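PDB 3NWR: A rubisco-like protein from Burkholderia fungorum, which is of undetermined physiological function but shares the two-domain fold of the rubisco large chain and is probably a lyase. Local coordinates for residues Y19-P24 / T125-L130; I64-A69 / P88-R93; I103-P108 / R139-L144; D160-G165 / R372-L377; G362-T367 / Q400-V405. All blocks are in the same frame, centred on the assembly; numbering follows the deposited sequence.

Overall arrangement
From the N terminus, strand 14-23 pairs with strand 126-133 in contact 1, closing a loop that wholly encloses contact 2, where strand 60-70 joins 89-99. The two contacts touch and share the antiparallel sheet of the N-terminal domain. Contact 3 opens within that same loop, at residues 103-108, and closes beyond it at 139-144, so it crosses contact 1; its centre lies about 26 Å from that of contact 1. The TIM barrel of the catalytic domain follows in series. Contact 4 joins strand 163-165 to the start of strand 377-379, and contact 5, which packs helix 364-371 on helix 391-407, crosses and touches it.

Contact 1 (Y19-P24 / T125-L130); sequences YLIETP and TGVRLL
Y19 meets L129 across a non-hydrogen-bonded antiparallel pair in the sheet of the N-terminal domain, with L129 CD1 over one face of the phenol ring, 4.0 Å from its centroid and offset toward the rim: a CH-pi contact. The Y19 hydroxyl reaches on to V114 O. At L20 the strands form a hydrogen-bonded pair, L20 N giving to R128 O at 2.9 Å and R128 N returning a bond to L20 O. L20 CB packs on L130 CD2 at 4.1 Å, while the guanidinium of R128 runs off to S300 and S292. I21 returns to the Y19 face, where its CG2 lies 4.2 Å from V127 CG2, the two side chains side by side. E22 ends the pairing in a classic beta bulge, facing both T125 and G126: E22 N bonds to G126 O, and E22 O accepts T125 N at 2.8 Å and, weakly, G126 N. The extended E22 chain crosses T125 at about a right angle. T125 OG1 donates to E22 OE2 at 2.7 Å, on the anti side of the carboxylate. Because S74 OG bonds OE1, hydroxyls meet both oxygens of this buried carboxylate, which is consistent with a stabilised negative charge.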
# COMPACT_ATOMS: atom_id res chain seq x y z
N TYR A 19 10.04 -15.38 -5.43
CA TYR A 19 10.35 -14.75 -4.15
C TYR A 19 11.78 -15.00 -3.74
O TYR A 19 12.40 -15.98 -4.16
CB TYR A 19 9.46 -15.30 -3.03
CG TYR A 19 7.99 -15.15 -3.29
CD1 TYR A 19 7.27 -14.10 -2.74
CD2 TYR A 19 7.32 -16.08 -4.08
CE1 TYR A 19 5.91 -13.98 -2.98
CE2 TYR A 19 5.97 -15.96 -4.32
CZ TYR A 19 5.27 -14.90 -3.78
OH TYR A 19 3.93 -14.78 -4.03
N LEU A 20 12.30 -14.10 -2.90
CA LEU A 20 13.49 -14.38 -2.12
C LEU A 20 13.02 -14.57 -0.69
O LEU A 20 12.39 -13.67 -0.12
CB LEU A 20 14.47 -13.19 -2.19
CG LEU A 20 15.58 -13.17 -1.14
CD1 LEU A 20 16.58 -14.28 -1.39
CD2 LEU A 20 16.27 -11.81 -1.13
N ILE A 21 13.30 -15.73 -0.10
CA ILE A 21 12.90 -15.95 1.28
C ILE A 21 14.11 -16.21 2.16
O ILE A 21 15.18 -16.58 1.68
CB ILE A 21 11.89 -17.11 1.43
CG1 ILE A 21 12.53 -18.45 1.05
CG2 ILE A 21 10.65 -16.82 0.60
CD1 ILE A 21 11.69 -19.65 1.47
N GLU A 22 13.93 -15.95 3.45
CA GLU A 22 14.98 -16.18 4.44
C GLU A 22 14.34 -16.84 5.64
O GLU A 22 13.29 -16.41 6.12
CB GLU A 22 15.62 -14.85 4.84
CG GLU A 22 16.77 -14.97 5.83
CD GLU A 22 17.20 -13.61 6.35
OE1 GLU A 22 17.69 -12.80 5.52
OE2 GLU A 22 17.03 -13.36 7.55
N THR A 23 14.97 -17.91 6.14
CA THR A 23 14.40 -18.69 7.23
C THR A 23 15.48 -19.56 7.85
O THR A 23 16.37 -20.03 7.15
CB THR A 23 13.24 -19.59 6.73
OG1 THR A 23 12.73 -20.38 7.81
CG2 THR A 23 13.73 -20.52 5.59
N PRO A 24 15.42 -19.76 9.18
CA PRO A 24 16.37 -20.69 9.78
C PRO A 24 15.88 -22.12 9.61
O PRO A 24 16.60 -23.07 9.92
CB PRO A 24 16.34 -20.30 11.26
CG PRO A 24 14.94 -19.83 11.48
CD PRO A 24 14.52 -19.16 10.18
N THR A 125 12.29 -14.89 8.24
CA THR A 125 12.97 -13.68 8.69
C THR A 125 13.27 -12.77 7.49
O THR A 125 14.01 -11.80 7.60
CB THR A 125 14.27 -14.02 9.46
OG1 THR A 125 15.11 -14.87 8.67
CG2 THR A 125 13.91 -14.71 10.77
N GLY A 126 12.68 -13.11 6.35
CA GLY A 126 12.79 -12.32 5.14
C GLY A 126 11.85 -12.90 4.08
O GLY A 126 11.76 -14.12 3.93
N VAL A 127 11.13 -12.03 3.38
CA VAL A 127 10.30 -12.44 2.25
C VAL A 127 10.10 -11.24 1.34
O VAL A 127 9.62 -10.18 1.78
CB VAL A 127 8.90 -12.96 2.65
CG1 VAL A 127 8.05 -13.19 1.42
CG2 VAL A 127 8.99 -14.25 3.43
N ARG A 128 10.49 -11.40 0.08
CA ARG A 128 10.31 -10.37 -0.92
C ARG A 128 9.79 -10.96 -2.21
O ARG A 128 10.33 -11.94 -2.72
CB ARG A 128 11.63 -9.64 -1.19
CG ARG A 128 11.51 -8.45 -2.15
CD ARG A 128 12.87 -7.82 -2.27
NE ARG A 128 12.96 -6.73 -3.23
CZ ARG A 128 13.11 -5.45 -2.90
NH1 ARG A 128 13.12 -5.08 -1.63
NH2 ARG A 128 13.24 -4.55 -3.86
N LEU A 129 8.72 -10.36 -2.73
CA LEU A 129 8.20 -10.75 -4.03
C LEU A 129 9.04 -10.08 -5.10
O LEU A 129 9.11 -8.86 -5.16
CB LEU A 129 6.75 -10.29 -4.15
CG LEU A 129 6.11 -10.46 -5.53
CD1 LEU A 129 6.07 -11.92 -5.96
CD2 LEU A 129 4.70 -9.84 -5.55
N LEU A 130 9.71 -10.89 -5.92
CA LEU A 130 10.64 -10.37 -6.93
C LEU A 130 10.00 -10.09 -8.28
O LEU A 130 10.27 -9.06 -8.91
CB LEU A 130 11.78 -11.37 -7.15
CG LEU A 130 12.51 -11.84 -5.89
CD1 LEU A 130 13.53 -12.93 -6.26
CD2 LEU A 130 13.19 -10.67 -5.20

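Contact 2 (I64-A69 / P88-R93); sequences IEELEA and PWRRAR
E66 OE2 is gripped by R90 NE at 2.9 Å and by a water that donates to it at 2.7 Å. R90 takes the carboxylate side-on, its NH2 bonding the syn lone pair of E66 OE1 at 2.8 Å. Carboxylate and guanidinium planes lie only 24° apart, so the two-bond salt bridge is nearly coplanar. A bend in the R90 chain (chi3 67°) brings NE round to face E66. The same water donates to L67 O and accepts from R91 N, bridging the two backbones at that point. Strand 60-70 is an outermost strand of the four-stranded antiparallel sheet in the N-terminal domain, and strand 89-99 lies between it and strand 14-23. Regular pairing holds at E65 and R93, with E65 N to R93 O at 2.9 Å and a return bond from R93 N to E65 O. L67 N then gives an almost straight bond (177°) to R91 O. R91 crosses L67 at about a right angle, and L67 CD1 sits over one face of its guanidinium. At the edge of that group, R91 NH1 bonds E68 O at 2.8 Å, in plane with the guanidinium. R93 sends its NH2 to D18. On the E66 face, I64 CG2 approaches A92 CB at 4.3 Å, and at the far end A69 CB rests on P88 CB, 4.0 Å away.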
# COMPACT_ATOMS: atom_id res chain seq x y z
N ILE A 64 13.15 -24.14 -6.35
CA ILE A 64 13.83 -23.68 -5.15
C ILE A 64 15.32 -23.67 -5.46
O ILE A 64 15.84 -24.62 -6.04
CB ILE A 64 13.59 -24.61 -3.95
CG1 ILE A 64 12.10 -24.70 -3.63
CG2 ILE A 64 14.38 -24.12 -2.74
CD1 ILE A 64 11.75 -25.85 -2.71
N GLU A 65 15.99 -22.59 -5.11
CA GLU A 65 17.45 -22.53 -5.24
C GLU A 65 18.01 -21.92 -3.98
O GLU A 65 17.76 -20.76 -3.69
CB GLU A 65 17.88 -21.70 -6.45
CG GLU A 65 19.40 -21.63 -6.60
CD GLU A 65 19.85 -20.69 -7.71
OE1 GLU A 65 19.01 -19.97 -8.28
OE2 GLU A 65 21.07 -20.68 -8.01
N GLU A 66 18.77 -22.70 -3.21
CA GLU A 66 19.35 -22.17 -1.99
C GLU A 66 20.55 -21.27 -2.30
O GLU A 66 21.38 -21.59 -3.15
CB GLU A 66 19.75 -23.27 -1.01
CG GLU A 66 20.34 -22.72 0.28
CD GLU A 66 19.95 -23.53 1.50
OE1 GLU A 66 19.29 -24.58 1.35
OE2 GLU A 66 20.32 -23.12 2.62
N LEU A 67 20.61 -20.13 -1.60
CA LEU A 67 21.66 -19.15 -1.78
C LEU A 67 22.55 -19.16 -0.55
O LEU A 67 22.37 -19.99 0.34
CB LEU A 67 21.03 -17.76 -1.95
CG LEU A 67 19.94 -17.67 -3.01
CD1 LEU A 67 19.24 -16.31 -3.01
CD2 LEU A 67 20.52 -17.98 -4.39
N GLU A 68 23.51 -18.25 -0.50
CA GLU A 68 24.36 -18.12 0.68
C GLU A 68 23.52 -17.68 1.88
O GLU A 68 22.70 -16.77 1.78
CB GLU A 68 25.49 -17.12 0.43
CG GLU A 68 26.50 -17.04 1.56
CD GLU A 68 27.62 -16.06 1.27
OE1 GLU A 68 28.63 -16.07 2.02
OE2 GLU A 68 27.50 -15.28 0.30
N ALA A 69 23.70 -18.36 3.01
CA ALA A 69 22.94 -18.04 4.21
C ALA A 69 23.38 -16.72 4.82
O ALA A 69 24.49 -16.24 4.55
CB ALA A 69 23.06 -19.16 5.24
N PRO A 88 22.08 -20.93 11.07
CA PRO A 88 22.11 -19.69 10.29
C PRO A 88 20.75 -19.41 9.66
O PRO A 88 19.84 -20.24 9.74
CB PRO A 88 23.12 -20.00 9.18
CG PRO A 88 23.80 -21.28 9.58
CD PRO A 88 22.81 -22.02 10.40
N TRP A 89 20.62 -18.24 9.04
CA TRP A 89 19.36 -17.87 8.40
C TRP A 89 19.46 -18.10 6.90
O TRP A 89 20.01 -17.29 6.16
CB TRP A 89 18.97 -16.44 8.79
CG TRP A 89 18.55 -16.44 10.21
CD1 TRP A 89 17.28 -16.57 10.69
CD2 TRP A 89 19.41 -16.40 11.35
NE1 TRP A 89 17.29 -16.58 12.06
CE2 TRP A 89 18.58 -16.48 12.49
CE3 TRP A 89 20.79 -16.29 11.52
CZ2 TRP A 89 19.10 -16.44 13.79
CZ3 TRP A 89 21.30 -16.26 12.81
CH2 TRP A 89 20.45 -16.34 13.92
N ARG A 90 18.95 -19.25 6.49
CA ARG A 90 19.10 -19.70 5.12
C ARG A 90 18.31 -18.82 4.16
O ARG A 90 17.28 -18.26 4.51
CB ARG A 90 18.67 -21.16 5.02
CG ARG A 90 19.44 -22.07 5.99
CD ARG A 90 18.81 -23.45 6.13
NE ARG A 90 18.91 -24.20 4.89
CZ ARG A 90 18.51 -25.46 4.75
NH1 ARG A 90 17.98 -26.11 5.78
NH2 ARG A 90 18.64 -26.07 3.58
N ARG A 91 18.82 -18.70 2.94
CA ARG A 91 18.17 -17.89 1.92
C ARG A 91 17.92 -18.72 0.68
O ARG A 91 18.71 -19.59 0.33
CB ARG A 91 19.03 -16.67 1.59
CG ARG A 91 19.06 -15.65 2.73
CD ARG A 91 20.15 -14.61 2.53
NE ARG A 91 19.91 -13.78 1.35
CZ ARG A 91 20.63 -13.86 0.23
NH1 ARG A 91 21.62 -14.73 0.12
NH2 ARG A 91 20.34 -13.06 -0.80
N ALA A 92 16.80 -18.46 0.02
CA ALA A 92 16.49 -19.17 -1.21
C ALA A 92 15.64 -18.33 -2.14
O ALA A 92 14.81 -17.53 -1.69
CB ALA A 92 15.80 -20.49 -0.92
N ARG A 93 15.85 -18.51 -3.44
CA ARG A 93 14.94 -17.98 -4.45
C ARG A 93 13.95 -19.08 -4.77
O ARG A 93 14.34 -20.23 -5.00
CB ARG A 93 15.68 -17.58 -5.73
CG ARG A 93 14.77 -16.85 -6.73
CD ARG A 93 15.47 -16.45 -8.03
NE ARG A 93 14.53 -15.85 -8.96
CZ ARG A 93 14.53 -14.56 -9.31
NH1 ARG A 93 15.44 -13.74 -8.81
NH2 ARG A 93 13.62 -14.10 -10.16
O HOH W 1 21.12 -20.54 2.77

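Contact 3 (I103-P108 / R139-L144); sequences IDANLP and RARFEL
A salt bridge from D104 to R141 and the apolar packing of A105 and L107 on F142 join the lead-in to helix 107-114 to the loop that follows helix 136-139. R141 NH2 bonds D104 OD1 at 2.8 Å, and the bond is nearly straight (170°). The oxygen lies in the guanidinium plane, yet the nitrogen comes from above the carboxylate plane, and the two planes stand 81° apart. The R141 stem also packs, its CB 3.6 Å from A105 CB. F142 turns one ring face toward A105 CB, while its CZ reaches A105 CA at 3.6 Å. At the ring edge lies L107 N, and L107 CB approaches F142 CE1 at 3.9 Å. A water donates to both A105 O and R141 O, linking the inverse gamma turn centred on A105 to the type I turn R139-F142. N106 is the helix N-cap: OD1 accepts T109 N, while ND2 bonds T237 O of the second subunit, an intersubunit meeting of N-terminal domain and barrel as in rubisco dimers.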
# COMPACT_ATOMS: atom_id res chain seq x y z
N ILE A 103 -8.42 -16.87 -8.41
CA ILE A 103 -8.39 -15.41 -8.34
C ILE A 103 -9.39 -14.76 -9.30
O ILE A 103 -10.03 -13.76 -8.98
CB ILE A 103 -6.98 -14.87 -8.68
CG1 ILE A 103 -5.90 -15.70 -7.96
CG2 ILE A 103 -6.85 -13.39 -8.34
CD1 ILE A 103 -4.47 -15.35 -8.38
N ASP A 104 -9.49 -15.33 -10.49
CA ASP A 104 -10.12 -14.64 -11.61
C ASP A 104 -9.51 -13.24 -11.81
O ASP A 104 -8.40 -12.99 -11.35
CB ASP A 104 -11.64 -14.63 -11.50
CG ASP A 104 -12.28 -15.68 -12.40
OD1 ASP A 104 -11.54 -16.30 -13.21
OD2 ASP A 104 -13.50 -15.92 -12.29
N ALA A 105 -10.21 -12.35 -12.52
CA ALA A 105 -9.60 -11.08 -12.94
C ALA A 105 -9.78 -9.99 -11.90
O ALA A 105 -10.27 -8.91 -12.19
CB ALA A 105 -10.15 -10.63 -14.29
N ASN A 106 -9.37 -10.30 -10.68
CA ASN A 106 -9.58 -9.46 -9.52
C ASN A 106 -8.22 -8.92 -9.06
O ASN A 106 -7.45 -9.64 -8.41
CB ASN A 106 -10.22 -10.32 -8.42
CG ASN A 106 -10.70 -9.51 -7.23
OD1 ASN A 106 -9.92 -8.79 -6.60
ND2 ASN A 106 -11.99 -9.62 -6.90
N LEU A 107 -7.93 -7.67 -9.41
CA LEU A 107 -6.61 -7.10 -9.19
C LEU A 107 -6.21 -7.01 -7.72
O LEU A 107 -5.14 -7.48 -7.34
CB LEU A 107 -6.49 -5.74 -9.89
CG LEU A 107 -5.11 -5.06 -9.84
CD1 LEU A 107 -3.98 -6.03 -10.21
CD2 LEU A 107 -5.10 -3.85 -10.76
N PRO A 108 -7.06 -6.41 -6.86
CA PRO A 108 -6.62 -6.36 -5.46
C PRO A 108 -6.53 -7.74 -4.78
O PRO A 108 -5.69 -7.93 -3.90
CB PRO A 108 -7.66 -5.44 -4.79
CG PRO A 108 -8.89 -5.55 -5.67
CD PRO A 108 -8.34 -5.70 -7.08
N ARG A 139 -3.81 -11.40 -18.63
CA ARG A 139 -3.52 -9.96 -18.66
C ARG A 139 -4.62 -9.18 -19.38
O ARG A 139 -4.99 -8.07 -18.98
CB ARG A 139 -2.16 -9.71 -19.33
CG ARG A 139 -1.59 -8.30 -19.16
CD ARG A 139 -2.04 -7.36 -20.28
NE ARG A 139 -1.61 -5.99 -20.01
CZ ARG A 139 -2.30 -5.13 -19.27
NH1 ARG A 139 -3.47 -5.50 -18.75
NH2 ARG A 139 -1.84 -3.90 -19.06
N ALA A 140 -5.15 -9.77 -20.45
CA ALA A 140 -6.19 -9.15 -21.25
C ALA A 140 -7.48 -8.88 -20.47
O ALA A 140 -8.31 -8.09 -20.91
CB ALA A 140 -6.49 -10.02 -22.48
N ARG A 141 -7.66 -9.54 -19.33
CA ARG A 141 -8.88 -9.41 -18.56
C ARG A 141 -8.81 -8.24 -17.59
O ARG A 141 -9.77 -7.95 -16.88
CB ARG A 141 -9.19 -10.72 -17.81
CG ARG A 141 -9.42 -11.90 -18.75
CD ARG A 141 -9.33 -13.23 -18.03
NE ARG A 141 -10.39 -13.40 -17.04
CZ ARG A 141 -10.43 -14.39 -16.15
NH1 ARG A 141 -9.47 -15.30 -16.10
NH2 ARG A 141 -11.44 -14.46 -15.29
N PHE A 142 -7.67 -7.55 -17.59
CA PHE A 142 -7.52 -6.33 -16.81
C PHE A 142 -7.55 -5.12 -17.73
O PHE A 142 -8.17 -5.17 -18.79
CB PHE A 142 -6.24 -6.42 -15.97
CG PHE A 142 -6.25 -7.56 -14.98
CD1 PHE A 142 -6.65 -7.36 -13.67
CD2 PHE A 142 -5.89 -8.84 -15.38
CE1 PHE A 142 -6.67 -8.42 -12.76
CE2 PHE A 142 -5.89 -9.91 -14.48
CZ PHE A 142 -6.29 -9.70 -13.16
N GLU A 143 -6.90 -4.03 -17.34
CA GLU A 143 -6.92 -2.83 -18.16
C GLU A 143 -5.59 -2.60 -18.86
O GLU A 143 -4.53 -2.77 -18.27
CB GLU A 143 -7.28 -1.61 -17.31
CG GLU A 143 -8.73 -1.63 -16.82
CD GLU A 143 -9.72 -1.43 -17.96
OE1 GLU A 143 -9.37 -0.74 -18.94
OE2 GLU A 143 -10.85 -1.96 -17.89
N LEU A 144 -5.67 -2.19 -20.13
CA LEU A 144 -4.50 -1.78 -20.89
C LEU A 144 -4.28 -0.28 -20.75
O LEU A 144 -5.23 0.46 -20.49
CB LEU A 144 -4.72 -2.10 -22.37
CG LEU A 144 -4.83 -3.58 -22.71
CD1 LEU A 144 -5.35 -3.76 -24.13
CD2 LEU A 144 -3.48 -4.26 -22.54
O HOH W 2 -10.27 -6.94 -14.24

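Contact 4 (D160-G165 / R372-L377); sequences DRPMIG and RSTDLL. With SO4 (sulfate ion), chain C.
M163 and L377 form a parallel beta bridge in the barrel of the catalytic domain, joining strand 163-165, its first, to strand 377-379, the last in sequence: the closure of a TIM barrel. One hydrogen bond spans the segments, M163 N to L376 O at 3.1 Å, with the donor nearly along the C=O axis. Two CA-H...O contacts flank it, from P162 CA to T374 O at 3.3 Å and from L377 CA to M163 O at 3.5 Å. Apolar packing supplies the rest. The P162 ring crosses T374 at about a right angle, its CD 3.7 Å from T374 CB, and its CB meets L376 CD1. L377 CG lies anti to the backbone N (chi1 174°), and from it CD1 reaches over M163, 4.1 Å from M163 CB. Within 372-377, S373 OG accepts D375 N in an ST turn, while D375 OD1 forms a salt bridge with R153. The polar end of R161 leads to a separate set of charges. R161 NH1 pairs with D192, and a sulfate ion, probably from the crystallisation liquor, is held by R399 and R228 as well as by R161. R161 NH2 donates to sulfate O2 at 3.0 Å, and that oxygen lies at the edge of the guanidinium, in its plane.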
# COMPACT_ATOMS: atom_id res chain seq x y z
N ASP A 160 10.59 12.38 -31.92
CA ASP A 160 11.87 11.69 -32.08
C ASP A 160 12.90 12.17 -31.07
O ASP A 160 14.06 12.44 -31.42
CB ASP A 160 12.42 11.91 -33.49
CG ASP A 160 11.60 11.20 -34.56
OD1 ASP A 160 11.43 9.97 -34.45
OD2 ASP A 160 11.14 11.87 -35.50
N ARG A 161 12.45 12.31 -29.83
CA ARG A 161 13.29 12.72 -28.70
C ARG A 161 12.46 12.43 -27.45
O ARG A 161 11.26 12.21 -27.55
CB ARG A 161 13.60 14.21 -28.76
CG ARG A 161 12.38 15.13 -28.77
CD ARG A 161 12.80 16.57 -28.61
NE ARG A 161 11.67 17.50 -28.63
CZ ARG A 161 10.94 17.81 -27.56
NH1 ARG A 161 11.21 17.26 -26.38
NH2 ARG A 161 9.95 18.68 -27.68
N PRO A 162 13.09 12.45 -26.27
CA PRO A 162 12.27 12.27 -25.07
C PRO A 162 11.42 13.50 -24.81
O PRO A 162 11.68 14.59 -25.32
CB PRO A 162 13.31 12.14 -23.96
CG PRO A 162 14.53 11.62 -24.64
CD PRO A 162 14.53 12.35 -25.96
N MET A 163 10.38 13.32 -24.00
CA MET A 163 9.59 14.44 -23.53
C MET A 163 10.25 14.97 -22.27
O MET A 163 10.66 14.19 -21.39
CB MET A 163 8.15 13.98 -23.27
CG MET A 163 7.41 13.63 -24.57
SD MET A 163 6.36 12.17 -24.53
CE MET A 163 7.58 10.85 -24.55
N ILE A 164 10.37 16.29 -22.17
CA ILE A 164 11.08 16.94 -21.08
C ILE A 164 10.07 17.54 -20.13
O ILE A 164 9.20 18.31 -20.55
CB ILE A 164 12.01 18.05 -21.58
CG1 ILE A 164 12.90 17.55 -22.74
CG2 ILE A 164 12.83 18.62 -20.43
CD1 ILE A 164 13.73 16.31 -22.43
N GLY A 165 10.17 17.20 -18.85
CA GLY A 165 9.20 17.66 -17.87
C GLY A 165 9.83 18.37 -16.69
O GLY A 165 11.04 18.28 -16.46
N ARG A 372 17.84 2.62 -24.18
CA ARG A 372 18.12 2.18 -25.55
C ARG A 372 17.08 2.70 -26.55
O ARG A 372 16.89 2.12 -27.62
CB ARG A 372 18.24 0.66 -25.65
CG ARG A 372 19.30 0.05 -24.74
CD ARG A 372 20.72 0.43 -25.17
NE ARG A 372 21.70 -0.05 -24.19
CZ ARG A 372 22.11 -1.31 -24.10
NH1 ARG A 372 21.64 -2.22 -24.94
NH2 ARG A 372 22.99 -1.66 -23.17
N SER A 373 16.43 3.80 -26.19
CA SER A 373 15.53 4.53 -27.09
C SER A 373 15.26 5.89 -26.48
O SER A 373 15.79 6.21 -25.41
CB SER A 373 14.21 3.79 -27.28
OG SER A 373 13.30 4.11 -26.24
N THR A 374 14.44 6.70 -27.14
CA THR A 374 14.07 8.01 -26.59
C THR A 374 12.69 7.99 -25.95
O THR A 374 12.17 9.05 -25.59
CB THR A 374 14.09 9.13 -27.65
OG1 THR A 374 13.13 8.83 -28.68
CG2 THR A 374 15.48 9.28 -28.25
N ASP A 375 12.11 6.80 -25.81
CA ASP A 375 10.74 6.66 -25.28
C ASP A 375 10.72 6.77 -23.76
O ASP A 375 10.64 5.78 -23.01
CB ASP A 375 10.13 5.34 -25.76
CG ASP A 375 9.82 5.34 -27.26
OD1 ASP A 375 9.75 6.42 -27.87
OD2 ASP A 375 9.63 4.26 -27.84
N LEU A 376 10.82 8.01 -23.30
CA LEU A 376 10.92 8.28 -21.88
C LEU A 376 10.50 9.71 -21.57
O LEU A 376 10.55 10.59 -22.44
CB LEU A 376 12.34 7.99 -21.38
CG LEU A 376 13.43 8.87 -21.99
CD1 LEU A 376 13.82 10.00 -21.03
CD2 LEU A 376 14.65 8.05 -22.39
N LEU A 377 10.07 9.91 -20.33
CA LEU A 377 9.79 11.24 -19.79
C LEU A 377 10.93 11.61 -18.85
O LEU A 377 11.20 10.90 -17.88
CB LEU A 377 8.44 11.23 -19.05
CG LEU A 377 8.03 12.50 -18.30
CD1 LEU A 377 7.95 13.69 -19.23
CD2 LEU A 377 6.69 12.27 -17.60
S SO4 C . 9.68 21.66 -29.81
O1 SO4 C . 10.93 22.01 -30.47
O2 SO4 C . 9.35 20.27 -30.13
O3 SO4 C . 8.62 22.55 -30.26
O4 SO4 C . 9.86 21.80 -28.36

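Contact 5 (G362-T367 / Q400-V405); sequences GTVQAT and QAWAAV
V364 sets its CB toward helix 391-407, 3.9 Å from A401 CB. Beyond CB the branches divide. CG1, anti to the backbone N (chi1 166°), stands over the W402 indole, 3.5 Å from the centroid of the six-membered ring and 14° off its normal, a CH-pi contact. The same methyl touches V405 CG1 at 3.8 Å. CG2 settles beside A401 CB, also at 3.8 Å, and approaches W402 NE1, a buried nitrogen with no hydrogen-bond partner in the model. This is helix-on-helix packing in the outer layer of the TIM barrel: helix 364-371 lies against helix 391-407, while F378 of strand 377-379 meets W402 edge-to-face from within. T367 takes the rim of the indole, crossing it at about a right angle, with CG2 in the ring plane 3.9 Å from W402 CH2. T367 OG1 turns back to bond T363 O at 2.8 Å, an acceptor that T367 N reaches from the opposite face of the carbonyl plane.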
# COMPACT_ATOMS: atom_id res chain seq x y z
N GLY A 362 23.81 16.40 -17.59
CA GLY A 362 24.82 15.42 -17.23
C GLY A 362 24.35 14.01 -16.90
O GLY A 362 25.17 13.13 -16.66
N THR A 363 23.03 13.79 -16.86
CA THR A 363 22.52 12.43 -16.67
C THR A 363 21.85 11.89 -17.93
O THR A 363 21.31 10.78 -17.94
CB THR A 363 21.51 12.35 -15.50
OG1 THR A 363 20.39 13.21 -15.77
CG2 THR A 363 22.17 12.79 -14.20
N VAL A 364 21.91 12.65 -19.01
CA VAL A 364 21.24 12.26 -20.25
C VAL A 364 21.89 11.03 -20.91
O VAL A 364 21.20 10.12 -21.34
CB VAL A 364 21.18 13.44 -21.22
CG1 VAL A 364 20.81 12.98 -22.63
CG2 VAL A 364 20.20 14.49 -20.70
N GLN A 365 23.22 11.02 -21.01
CA GLN A 365 23.88 9.88 -21.64
C GLN A 365 23.53 8.55 -20.96
O GLN A 365 23.21 7.56 -21.63
CB GLN A 365 25.40 10.07 -21.66
CG GLN A 365 26.13 8.96 -22.41
CD GLN A 365 25.92 9.03 -23.91
OE1 GLN A 365 25.24 8.19 -24.51
NE2 GLN A 365 26.49 10.05 -24.52
N ALA A 366 23.64 8.52 -19.63
CA ALA A 366 23.37 7.30 -18.89
C ALA A 366 21.91 6.88 -19.06
O ALA A 366 21.59 5.69 -19.17
CB ALA A 366 23.69 7.49 -17.42
N THR A 367 21.03 7.87 -19.13
CA THR A 367 19.61 7.59 -19.29
C THR A 367 19.33 6.98 -20.66
O THR A 367 18.62 5.98 -20.77
CB THR A 367 18.78 8.87 -19.07
OG1 THR A 367 18.97 9.32 -17.72
CG2 THR A 367 17.29 8.61 -19.29
N GLN A 400 19.78 20.07 -25.89
CA GLN A 400 21.08 19.93 -26.56
C GLN A 400 21.78 18.64 -26.16
O GLN A 400 22.38 17.96 -27.00
CB GLN A 400 21.96 21.14 -26.27
CG GLN A 400 21.56 22.38 -27.06
CD GLN A 400 22.24 23.64 -26.57
OE1 GLN A 400 22.87 23.65 -25.52
NE2 GLN A 400 22.11 24.72 -27.35
N ALA A 401 21.70 18.28 -24.88
CA ALA A 401 22.25 17.01 -24.43
C ALA A 401 21.58 15.84 -25.15
O ALA A 401 22.24 14.90 -25.59
CB ALA A 401 22.09 16.86 -22.91
N TRP A 402 20.25 15.88 -25.26
CA TRP A 402 19.54 14.83 -25.98
C TRP A 402 19.93 14.77 -27.46
O TRP A 402 20.14 13.68 -28.00
CB TRP A 402 18.02 14.95 -25.78
CG TRP A 402 17.64 14.39 -24.45
CD1 TRP A 402 17.23 15.09 -23.35
CD2 TRP A 402 17.68 13.02 -24.05
NE1 TRP A 402 17.00 14.23 -22.29
CE2 TRP A 402 17.27 12.95 -22.70
CE3 TRP A 402 18.02 11.83 -24.71
CZ2 TRP A 402 17.20 11.76 -22.00
CZ3 TRP A 402 17.95 10.63 -24.01
CH2 TRP A 402 17.53 10.61 -22.67
N ALA A 403 20.03 15.93 -28.11
CA ALA A 403 20.48 15.97 -29.50
C ALA A 403 21.86 15.32 -29.65
O ALA A 403 22.10 14.55 -30.58
CB ALA A 403 20.50 17.40 -30.00
N ALA A 404 22.76 15.62 -28.71
CA ALA A 404 24.11 15.05 -28.74
C ALA A 404 24.09 13.53 -28.65
O ALA A 404 24.69 12.84 -29.47
CB ALA A 404 24.94 15.64 -27.61
N VAL A 405 23.40 12.99 -27.65
CA VAL A 405 23.46 11.54 -27.46
C VAL A 405 22.78 10.79 -28.60
O VAL A 405 23.21 9.71 -28.99
CB VAL A 405 22.93 11.09 -26.07
CG1 VAL A 405 23.61 11.90 -24.98
CG2 VAL A 405 21.41 11.22 -25.99